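Local coordinates for protein ComZ (Thermus thermophilus, PDB 6QVI) that probably serves as a DNA receptor at the tip of a pilus during natural competence, at residues T126-S132 / K515-L521; S224-P230 / R255-C261; I441-G445 / T478-M484. All coordinates share one frame; numbering follows the deposited sequence.

The three contacts lie in two domains and do not touch one another. Interaction 1 joins strands 120-130 and 517-529 in the pseudopilin-like domain, beside helix 12-40. The chain between these strands holds the beta-solenoid domain, so interactions 2 and 3 are both nested inside the loop that interaction 1 closes. Of these two, interaction 2 comes first and closes before interaction 3 opens. The centres of interactions 2 and 3 are about 28 Å apart. Interaction 1 is about 37 Å from interaction 2 and about 46 Å from interaction 3, centre to centre. The paired strands of interaction 1 thus carry a large insertion, consistent with a pilin that carries a separate domain, possibly the one that meets DNA.

Interaction 1. Residues T126-S132 / K515-L521; sequences TFRISNS and KPVFQVL
Residues 126-130 and 517-521 pair as antiparallel strands, their axes 4.5 Å apart at closest approach and 154° apart in direction. Arg128 with Gln519 and Ser130 with Val517 are hydrogen-bonded pairs. Phe127 with Val520 and Ile129 with Phe518 are non-hydrogen-bonded pairs. At one end, Leu521 N donates to Thr126 O at 2.7 Å.

Phe127, Ile129, Phe518 and Val520 share one face of the sheet. Phe518 has CG anti to its backbone N (chi1 -178°), which brings the ring against the side chains of both Phe127 and Ile129. Its CZ lies 3.6 Å from Phe127 CD2. The two rings run side by side with their planes 34° apart, an oblique pairing. At the neighbouring ring atom, Phe518 CE1 meets Ile129 CD1 at 3.6 Å. Val520 CG2 touches Phe127 CE2 at 3.7 Å. Phe33 of helix 12-40 packs edge-to-face with Phe518. With an alanine at this position, Phe127 and Ile129 would probably lose the ring that both of them pack against, and Phe33 its aromatic partner.

The other face is more polar. Ser130 OG donates to Lys515 O at 2.8 Å, nearly in line with the carbonyl, and ties the strand to the residues leading into its partner. The bent chain of Arg128 lays CG against Val517 CG1 at 3.5 Å. Farther out, Leu521 CD1 sits over one face of the Arg128 guanidinium, 4.1 Å from NH2. Beyond the strand, Ser132 OG lies against the Pro516 ring and hydrogen-bonds Glu40 of helix 12-40.

An apolar sheet face packed against the long N-terminal helix is the hallmark of the pilin fold, here the pseudopilin-like domain of ComZ.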
loop_
_atom_site.group_PDB
_atom_site.type_symbol
_atom_site.label_atom_id
_atom_site.label_comp_id
_atom_site.label_asym_id
_atom_site.label_seq_id
_atom_site.Cartn_x
_atom_site.Cartn_y
_atom_site.Cartn_z
ATOM N N THR A 126 21.143 -18.917 12.371
ATOM C CA THR A 126 20.160 -19.015 11.314
ATOM C C THR A 126 18.927 -18.200 11.688
ATOM O O THR A 126 18.324 -18.420 12.749
ATOM C CB THR A 126 19.721 -20.452 11.089
ATOM O OG1 THR A 126 20.829 -21.209 10.608
ATOM C CG2 THR A 126 18.590 -20.476 10.053
ATOM N N PHE A 127 18.506 -17.338 10.766
ATOM C CA PHE A 127 17.325 -16.516 10.942
ATOM C C PHE A 127 16.265 -16.871 9.919
ATOM O O PHE A 127 16.563 -17.320 8.815
ATOM C CB PHE A 127 17.638 -15.041 10.810
ATOM C CG PHE A 127 18.808 -14.616 11.556
ATOM C CD1 PHE A 127 20.073 -14.794 11.032
ATOM C CD2 PHE A 127 18.658 -14.023 12.797
ATOM C CE1 PHE A 127 21.184 -14.384 11.734
ATOM C CE2 PHE A 127 19.772 -13.628 13.507
ATOM C CZ PHE A 127 21.034 -13.801 12.967
ATOM N N ARG A 128 15.055 -16.459 10.215
ATOM C CA ARG A 128 13.967 -16.557 9.283
ATOM C C ARG A 128 13.557 -15.111 9.236
ATOM O O ARG A 128 13.242 -14.541 10.232
ATOM C CB ARG A 128 12.861 -17.410 9.821
ATOM C CG ARG A 128 11.498 -16.847 9.532
ATOM C CD ARG A 128 10.594 -17.881 8.918
ATOM N NE ARG A 128 10.619 -19.126 9.652
ATOM C CZ ARG A 128 10.589 -20.309 9.067
ATOM N NH1 ARG A 128 10.531 -20.380 7.745
ATOM N NH2 ARG A 128 10.619 -21.410 9.799
ATOM N N ILE A 129 13.600 -14.516 8.068
ATOM C CA ILE A 129 13.315 -13.101 7.892
ATOM C C ILE A 129 12.306 -12.927 6.776
ATOM O O ILE A 129 12.541 -13.367 5.643
ATOM C CB ILE A 129 14.566 -12.273 7.570
ATOM C CG1 ILE A 129 15.678 -12.575 8.582
ATOM C CG2 ILE A 129 14.222 -10.779 7.508
ATOM C CD1 ILE A 129 16.915 -11.788 8.265
ATOM N N SER A 130 11.192 -12.247 7.081
ATOM C CA SER A 130 10.207 -11.908 6.064
ATOM C C SER A 130 9.718 -10.490 6.313
ATOM O O SER A 130 9.556 -10.079 7.468
ATOM C CB SER A 130 9.074 -12.940 6.062
ATOM O OG SER A 130 8.306 -12.875 7.249
ATOM N N ASN A 131 9.562 -9.720 5.236
ATOM C CA ASN A 131 9.092 -8.341 5.351
ATOM C C ASN A 131 7.575 -8.209 5.160
ATOM O O ASN A 131 6.891 -9.103 4.651
ATOM C CB ASN A 131 9.833 -7.462 4.337
ATOM C CG ASN A 131 11.266 -7.142 4.777
ATOM O OD1 ASN A 131 11.483 -6.287 5.644
ATOM N ND2 ASN A 131 12.253 -7.855 4.198
ATOM N N SER A 132 7.037 -7.068 5.586
ATOM C CA SER A 132 5.602 -6.871 5.407
ATOM C C SER A 132 5.271 -6.795 3.933
ATOM O O SER A 132 4.282 -7.389 3.475
ATOM C CB SER A 132 5.101 -5.618 6.134
ATOM O OG SER A 132 4.964 -5.850 7.528
ATOM N N LYS A 515 3.540 -11.298 6.603
ATOM C CA LYS A 515 3.730 -10.931 8.008
ATOM C C LYS A 515 5.199 -10.591 8.292
ATOM O O LYS A 515 6.094 -11.201 7.716
ATOM C CB LYS A 515 3.254 -12.061 8.925
ATOM C CG LYS A 515 1.956 -11.703 9.661
ATOM C CD LYS A 515 1.353 -12.870 10.426
ATOM C CE LYS A 515 0.542 -12.363 11.626
ATOM N NZ LYS A 515 0.305 -13.413 12.652
ATOM N N PRO A 516 5.470 -9.584 9.126
ATOM C CA PRO A 516 6.863 -9.238 9.456
ATOM C C PRO A 516 7.480 -10.184 10.488
ATOM O O PRO A 516 6.942 -10.372 11.582
ATOM C CB PRO A 516 6.748 -7.806 9.988
ATOM C CG PRO A 516 5.316 -7.728 10.580
ATOM C CD PRO A 516 4.484 -8.659 9.730
ATOM N N VAL A 517 8.624 -10.784 10.142
ATOM C CA VAL A 517 9.295 -11.728 11.029
ATOM C C VAL A 517 10.807 -11.527 10.933
ATOM O O VAL A 517 11.361 -11.356 9.837
ATOM C CB VAL A 517 8.891 -13.187 10.706
ATOM C CG1 VAL A 517 9.928 -14.168 11.217
ATOM C CG2 VAL A 517 7.555 -13.496 11.336
ATOM N N PHE A 518 11.457 -11.474 12.098
ATOM C CA PHE A 518 12.915 -11.556 12.237
ATOM C C PHE A 518 13.151 -12.502 13.416
ATOM O O PHE A 518 13.208 -12.064 14.571
ATOM C CB PHE A 518 13.557 -10.173 12.435
ATOM C CG PHE A 518 15.024 -10.245 12.523
ATOM C CD1 PHE A 518 15.820 -10.183 11.381
ATOM C CD2 PHE A 518 15.624 -10.476 13.762
ATOM C CE1 PHE A 518 17.220 -10.293 11.484
ATOM C CE2 PHE A 518 17.009 -10.609 13.880
ATOM C CZ PHE A 518 17.809 -10.531 12.742
ATOM N N GLN A 519 13.293 -13.790 13.136
ATOM C CA GLN A 519 13.335 -14.757 14.215
ATOM C C GLN A 519 14.580 -15.646 14.134
ATOM O O GLN A 519 14.938 -16.131 13.057
ATOM C CB GLN A 519 12.045 -15.585 14.242
ATOM C CG GLN A 519 12.239 -16.904 14.933
ATOM C CD GLN A 519 10.993 -17.358 15.641
ATOM O OE1 GLN A 519 10.654 -16.809 16.703
ATOM N NE2 GLN A 519 10.363 -18.405 15.138
ATOM N N VAL A 520 15.198 -15.909 15.292
ATOM C CA VAL A 520 16.395 -16.748 15.362
ATOM C C VAL A 520 15.966 -18.202 15.460
ATOM O O VAL A 520 15.313 -18.590 16.435
ATOM C CB VAL A 520 17.281 -16.402 16.574
ATOM C CG1 VAL A 520 18.362 -17.462 16.709
ATOM C CG2 VAL A 520 17.932 -15.049 16.426
ATOM N N LEU A 521 16.384 -19.019 14.491
ATOM C CA LEU A 521 16.027 -20.433 14.499
ATOM C C LEU A 521 17.080 -21.288 15.183
ATOM O O LEU A 521 16.758 -22.362 15.697
ATOM C CB LEU A 521 15.812 -20.969 13.079
ATOM C CG LEU A 521 14.689 -20.373 12.204
ATOM C CD1 LEU A 521 14.545 -21.163 10.930
ATOM C CD2 LEU A 521 13.360 -20.282 12.933
#

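Interaction 2. Residues S224-P230 / R255-C261; sequences STQIGEP and RNNKGVC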
loop_
_atom_site.group_PDB
_atom_site.type_symbol
_atom_site.label_atom_id
_atom_site.label_comp_id
_atom_site.label_asym_id
_atom_site.label_seq_id
_atom_site.Cartn_x
_atom_site.Cartn_y
_atom_site.Cartn_z
ATOM N N SER A 224 -3.222 -6.658 -28.473
ATOM C CA SER A 224 -3.118 -5.214 -28.192
ATOM C C SER A 224 -3.225 -4.887 -26.702
ATOM O O SER A 224 -3.001 -3.733 -26.310
ATOM C CB SER A 224 -4.142 -4.372 -28.977
ATOM O OG SER A 224 -5.443 -4.500 -28.436
ATOM N N THR A 225 -3.458 -5.874 -25.853
ATOM C CA THR A 225 -3.356 -5.689 -24.416
ATOM C C THR A 225 -1.889 -5.433 -24.081
ATOM O O THR A 225 -0.983 -5.856 -24.807
ATOM C CB THR A 225 -3.878 -6.935 -23.703
ATOM O OG1 THR A 225 -5.296 -6.993 -23.858
ATOM C CG2 THR A 225 -3.552 -6.932 -22.208
ATOM N N GLN A 226 -1.635 -4.688 -23.016
ATOM C CA GLN A 226 -0.254 -4.297 -22.765
ATOM C C GLN A 226 -0.024 -4.312 -21.253
ATOM O O GLN A 226 -0.454 -3.417 -20.516
ATOM C CB GLN A 226 -0.001 -2.942 -23.412
ATOM C CG GLN A 226 1.422 -2.516 -23.570
ATOM C CD GLN A 226 1.510 -1.209 -24.339
ATOM O OE1 GLN A 226 0.491 -0.694 -24.823
ATOM N NE2 GLN A 226 2.732 -0.723 -24.551
ATOM N N ILE A 227 0.632 -5.366 -20.791
ATOM C CA ILE A 227 1.051 -5.481 -19.404
ATOM C C ILE A 227 2.527 -5.119 -19.449
ATOM O O ILE A 227 3.377 -5.933 -19.792
ATOM C CB ILE A 227 0.787 -6.870 -18.835
ATOM C CG1 ILE A 227 -0.727 -7.108 -18.749
ATOM C CG2 ILE A 227 1.401 -6.990 -17.473
ATOM C CD1 ILE A 227 -1.119 -8.557 -18.552
ATOM N N GLY A 228 2.823 -3.856 -19.180
ATOM C CA GLY A 228 4.173 -3.363 -19.271
ATOM C C GLY A 228 4.503 -3.019 -20.708
ATOM O O GLY A 228 3.799 -3.380 -21.656
ATOM N N GLU A 229 5.620 -2.324 -20.871
ATOM C CA GLU A 229 6.138 -1.935 -22.164
ATOM C C GLU A 229 7.505 -2.569 -22.365
ATOM O O GLU A 229 8.209 -2.829 -21.386
ATOM C CB GLU A 229 6.256 -0.412 -22.287
ATOM C CG GLU A 229 4.939 0.292 -22.554
ATOM C CD GLU A 229 5.035 1.796 -22.402
ATOM O OE1 GLU A 229 5.622 2.252 -21.396
ATOM O OE2 GLU A 229 4.555 2.521 -23.307
ATOM N N PRO A 230 7.908 -2.835 -23.620
ATOM C CA PRO A 230 9.247 -3.389 -23.852
ATOM C C PRO A 230 10.331 -2.634 -23.104
ATOM O O PRO A 230 11.209 -3.262 -22.491
ATOM C CB PRO A 230 9.394 -3.250 -25.371
ATOM C CG PRO A 230 7.999 -3.378 -25.885
ATOM C CD PRO A 230 7.153 -2.699 -24.881
ATOM N N ARG A 255 6.356 -7.305 -27.702
ATOM C CA ARG A 255 6.511 -6.283 -28.723
ATOM C C ARG A 255 5.697 -5.052 -28.318
ATOM O O ARG A 255 4.873 -5.093 -27.402
ATOM C CB ARG A 255 6.110 -6.830 -30.101
ATOM C CG ARG A 255 4.674 -6.541 -30.532
ATOM C CD ARG A 255 4.318 -7.347 -31.759
ATOM N NE ARG A 255 4.868 -8.691 -31.675
ATOM C CZ ARG A 255 4.569 -9.672 -32.518
ATOM N NH1 ARG A 255 3.730 -9.464 -33.522
ATOM N NH2 ARG A 255 5.113 -10.868 -32.354
ATOM N N ASN A 256 5.958 -3.940 -28.995
ATOM C CA ASN A 256 5.462 -2.652 -28.522
ATOM C C ASN A 256 3.959 -2.500 -28.754
ATOM O O ASN A 256 3.478 -2.669 -29.884
ATOM C CB ASN A 256 6.231 -1.524 -29.194
ATOM C CG ASN A 256 6.763 -0.535 -28.195
ATOM O OD1 ASN A 256 6.012 -0.034 -27.354
ATOM N ND2 ASN A 256 8.066 -0.265 -28.254
ATOM N N ASN A 257 3.227 -2.179 -27.682
ATOM C CA ASN A 257 1.790 -2.043 -27.759
ATOM C C ASN A 257 1.169 -3.448 -27.954
ATOM O O ASN A 257 0.169 -3.650 -28.637
ATOM C CB ASN A 257 1.423 -0.997 -28.833
ATOM C CG ASN A 257 -0.017 -1.042 -29.355
ATOM O OD1 ASN A 257 -0.240 -1.635 -30.414
ATOM N ND2 ASN A 257 -0.989 -0.507 -28.598
ATOM N N LYS A 258 1.793 -4.447 -27.317
ATOM C CA LYS A 258 1.202 -5.786 -27.292
ATOM C C LYS A 258 1.881 -6.631 -26.222
ATOM O O LYS A 258 2.990 -6.329 -25.760
ATOM C CB LYS A 258 1.307 -6.491 -28.654
ATOM C CG LYS A 258 0.209 -7.522 -28.858
ATOM C CD LYS A 258 0.477 -8.361 -30.090
ATOM C CE LYS A 258 -0.806 -8.650 -30.876
ATOM N NZ LYS A 258 -1.503 -9.904 -30.430
ATOM N N GLY A 259 1.168 -7.681 -25.794
ATOM C CA GLY A 259 1.796 -8.786 -25.071
ATOM C C GLY A 259 2.085 -8.483 -23.620
ATOM O O GLY A 259 1.814 -7.390 -23.103
ATOM N N VAL A 260 2.676 -9.465 -22.946
ATOM C CA VAL A 260 3.044 -9.288 -21.554
ATOM C C VAL A 260 4.562 -9.099 -21.502
ATOM O O VAL A 260 5.339 -9.967 -21.921
ATOM C CB VAL A 260 2.508 -10.424 -20.657
ATOM C CG1 VAL A 260 1.005 -10.500 -20.769
ATOM C CG2 VAL A 260 3.070 -11.787 -20.996
ATOM N N CYS A 261 4.981 -7.899 -21.101
ATOM C CA CYS A 261 6.375 -7.554 -20.859
ATOM C C CYS A 261 6.634 -7.720 -19.366
ATOM O O CYS A 261 6.267 -6.864 -18.554
ATOM C CB CYS A 261 6.641 -6.136 -21.334
ATOM S SG CYS A 261 6.585 -6.003 -23.094
#
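Cys261, Pro230 and Ile227 carry this contact in the beta-solenoid domain, where 255-261 runs alongside 224-230. Ile227 and Val260 form a single backbone bridge. Ile227 N donates to Gly259 O at 3.3 Å, and Cys261 N donates back to Ile227 O at 2.9 Å. This is the bonding pattern of a parallel bridge. It extends the neighbouring pairing of strand 226-227 with strand 180-187.

The side chains of Ile227 and Val260 lie side by side and point the same way. Ile227 CD1 meets Val260 CG1 at 3.6 Å. Both side chains also touch Val221 of strand 218-221, so they belong to one apolar patch.

Pro230 touches two parts of 255-261, the turn and Cys261. Its CG rests on the backbone of the type II turn Arg255-Lys258, 3.7 Å from Asn256 CA. The Asn256 side chain crosses the proline ring obliquely, with OD1 3.8 Å from Pro230 CD.

The side chain of Gln226 reaches the same turn, its extended chain laying the amide beside Asn257 CA. Its OE1 is bonded elsewhere, to Tyr183 OH.

Cys261 is fixed by a disulfide to Cys254, which closes the loop holding the turn. Its SG lies anti to its own carbonyl carbon (chi1 -70°). That places the sulfur against the Glu229-Pro230 link, 3.5 Å from Pro230 N and 3.8 Å from Pro230 CD.

Interaction 3. Residues I441-G445 / T478-M484; sequences IYQRG and TSAGNQM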
loop_
_atom_site.group_PDB
_atom_site.type_symbol
_atom_site.label_atom_id
_atom_site.label_comp_id
_atom_site.label_asym_id
_atom_site.label_seq_id
_atom_site.Cartn_x
_atom_site.Cartn_y
_atom_site.Cartn_z
ATOM N N ILE A 441 -18.883 3.865 -5.506
ATOM C CA ILE A 441 -18.298 5.165 -5.827
ATOM C C ILE A 441 -18.433 5.406 -7.318
ATOM O O ILE A 441 -18.004 4.584 -8.131
ATOM C CB ILE A 441 -16.815 5.286 -5.432
ATOM C CG1 ILE A 441 -16.661 5.296 -3.928
ATOM C CG2 ILE A 441 -16.210 6.572 -6.039
ATOM C CD1 ILE A 441 -15.348 5.773 -3.541
ATOM N N TYR A 442 -18.962 6.562 -7.668
ATOM C CA TYR A 442 -19.082 6.982 -9.046
ATOM C C TYR A 442 -18.314 8.282 -9.170
ATOM O O TYR A 442 -18.670 9.277 -8.521
ATOM C CB TYR A 442 -20.550 7.169 -9.437
ATOM C CG TYR A 442 -20.834 7.024 -10.923
ATOM C CD1 TYR A 442 -20.163 7.790 -11.868
ATOM C CD2 TYR A 442 -21.733 6.064 -11.377
ATOM C CE1 TYR A 442 -20.414 7.624 -13.220
ATOM C CE2 TYR A 442 -21.980 5.881 -12.714
ATOM C CZ TYR A 442 -21.328 6.663 -13.641
ATOM O OH TYR A 442 -21.591 6.473 -14.992
ATOM N N GLN A 443 -17.291 8.285 -10.021
ATOM C CA GLN A 443 -16.551 9.504 -10.336
ATOM C C GLN A 443 -16.915 9.982 -11.747
ATOM O O GLN A 443 -16.535 9.349 -12.742
ATOM C CB GLN A 443 -15.048 9.269 -10.218
ATOM C CG GLN A 443 -14.210 10.304 -10.938
ATOM C CD GLN A 443 -12.759 9.927 -10.955
ATOM O OE1 GLN A 443 -12.340 9.034 -10.222
ATOM N NE2 GLN A 443 -11.961 10.627 -11.752
ATOM N N ARG A 444 -17.594 11.128 -11.835
ATOM C CA ARG A 444 -17.773 11.777 -13.126
ATOM C C ARG A 444 -16.930 13.047 -13.293
ATOM O O ARG A 444 -16.882 13.593 -14.413
ATOM C CB ARG A 444 -19.263 12.108 -13.384
ATOM C CG ARG A 444 -20.292 11.083 -12.866
ATOM C CD ARG A 444 -21.766 11.493 -13.075
ATOM N NE ARG A 444 -22.673 10.353 -12.889
ATOM C CZ ARG A 444 -23.149 9.915 -11.724
ATOM N NH1 ARG A 444 -22.832 10.501 -10.576
ATOM N NH2 ARG A 444 -23.947 8.856 -11.719
ATOM N N GLY A 445 -16.255 13.512 -12.229
ATOM C CA GLY A 445 -15.254 14.562 -12.375
ATOM C C GLY A 445 -14.032 14.100 -13.144
ATOM O O GLY A 445 -13.692 12.915 -13.169
ATOM N N THR A 478 -17.768 3.367 -17.625
ATOM C CA THR A 478 -19.008 3.587 -18.324
ATOM C C THR A 478 -18.843 4.547 -19.429
ATOM O O THR A 478 -17.900 5.325 -19.431
ATOM C CB THR A 478 -20.031 4.219 -17.421
ATOM O OG1 THR A 478 -19.377 5.184 -16.606
ATOM C CG2 THR A 478 -20.667 3.183 -16.592
ATOM N N SER A 479 -19.808 4.523 -20.341
ATOM C CA SER A 479 -19.745 5.409 -21.494
ATOM C C SER A 479 -20.014 6.856 -21.098
ATOM O O SER A 479 -19.445 7.784 -21.692
ATOM C CB SER A 479 -20.720 4.954 -22.550
ATOM O OG SER A 479 -21.938 5.648 -22.332
ATOM N N ALA A 480 -20.985 7.092 -20.219
ATOM C CA ALA A 480 -21.318 8.466 -19.849
ATOM C C ALA A 480 -21.832 8.510 -18.413
ATOM O O ALA A 480 -22.193 7.483 -17.831
ATOM C CB ALA A 480 -22.330 9.059 -20.811
ATOM N N GLY A 481 -21.856 9.718 -17.844
ATOM C CA GLY A 481 -22.357 9.871 -16.488
ATOM C C GLY A 481 -23.778 9.371 -16.324
ATOM O O GLY A 481 -24.131 8.815 -15.274
ATOM N N ASN A 482 -24.599 9.553 -17.369
ATOM C CA ASN A 482 -25.936 8.978 -17.486
ATOM C C ASN A 482 -25.972 7.484 -17.180
ATOM O O ASN A 482 -27.000 6.962 -16.739
ATOM C CB ASN A 482 -26.405 9.182 -18.927
ATOM C CG ASN A 482 -26.017 10.539 -19.467
ATOM O OD1 ASN A 482 -25.723 11.460 -18.703
ATOM N ND2 ASN A 482 -25.942 10.650 -20.790
ATOM N N GLN A 483 -24.885 6.816 -17.474
ATOM C CA GLN A 483 -24.887 5.383 -17.414
ATOM C C GLN A 483 -24.455 4.704 -16.176
ATOM O O GLN A 483 -23.744 5.230 -15.381
ATOM C CB GLN A 483 -24.020 4.872 -18.551
ATOM C CG GLN A 483 -24.582 3.663 -19.262
ATOM C CD GLN A 483 -25.693 4.029 -20.189
ATOM O OE1 GLN A 483 -25.770 5.153 -20.653
ATOM N NE2 GLN A 483 -26.552 3.080 -20.476
ATOM N N MET A 484 -24.910 3.488 -16.042
ATOM C CA MET A 484 -24.521 2.667 -14.939
ATOM C C MET A 484 -24.258 1.251 -15.402
ATOM O O MET A 484 -24.080 0.360 -14.588
ATOM C CB MET A 484 -25.585 2.681 -13.880
ATOM C CG MET A 484 -25.535 3.932 -13.045
ATOM S SD MET A 484 -25.276 3.449 -11.372
ATOM C CE MET A 484 -25.916 1.794 -11.414
#
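Tyr442 and Arg444 hold the loop 478-484 against the side of the beta-solenoid. The Cys476-Cys486 disulfide closes the same loop at its base. Tyr442 reaches it with its hydroxyl. CG stands anti to the backbone N (chi1 -155°), and the ring extends from strand 441-443 toward the loop. There Tyr442 OH donates to Gln483 O at 2.5 Å, tilted 26° from the carbonyl plane. The Thr478 side chain comes to meet the tyrosine head-on, with 3.0 Å between Thr478 OG1 and Tyr442 OH. Thr478 OG1 also bonds to Val460 O. The tyrosine oxygen thus touches both the start of the loop and its later part.

Strands 409-415, 441-443, 457-461 and 474-478 pair in parallel, one after the next, as successive coils of a solenoid do. Tyr442 and Thr478 are thus two coils apart. Their meeting spans the intervening strand 457-461, whose Arg459 touches the tyrosine side chain.

Arg444 makes the second link. Its NE donates to Gly481 O at 3.2 Å. The oxygen is near the guanidinium plane, but the donor stands above the carbonyl plane, 36° out of it. The same guanidinium lies across the Tyr442 ring, with Arg444 NH2 3.5 Å above the ring plane and over its centre. NH1 makes a salt bridge to Asp414 and a hydrogen bond to Asn416. These bonds would help to keep the flat group in place over the ring.

Met484 meets Tyr442 at the ring edge, its CG 4.1 Å from Tyr442 CE2. Met484 SD makes a Met-aromatic contact at the same edge, 5.5 Å from the centroid of the Tyr442 ring.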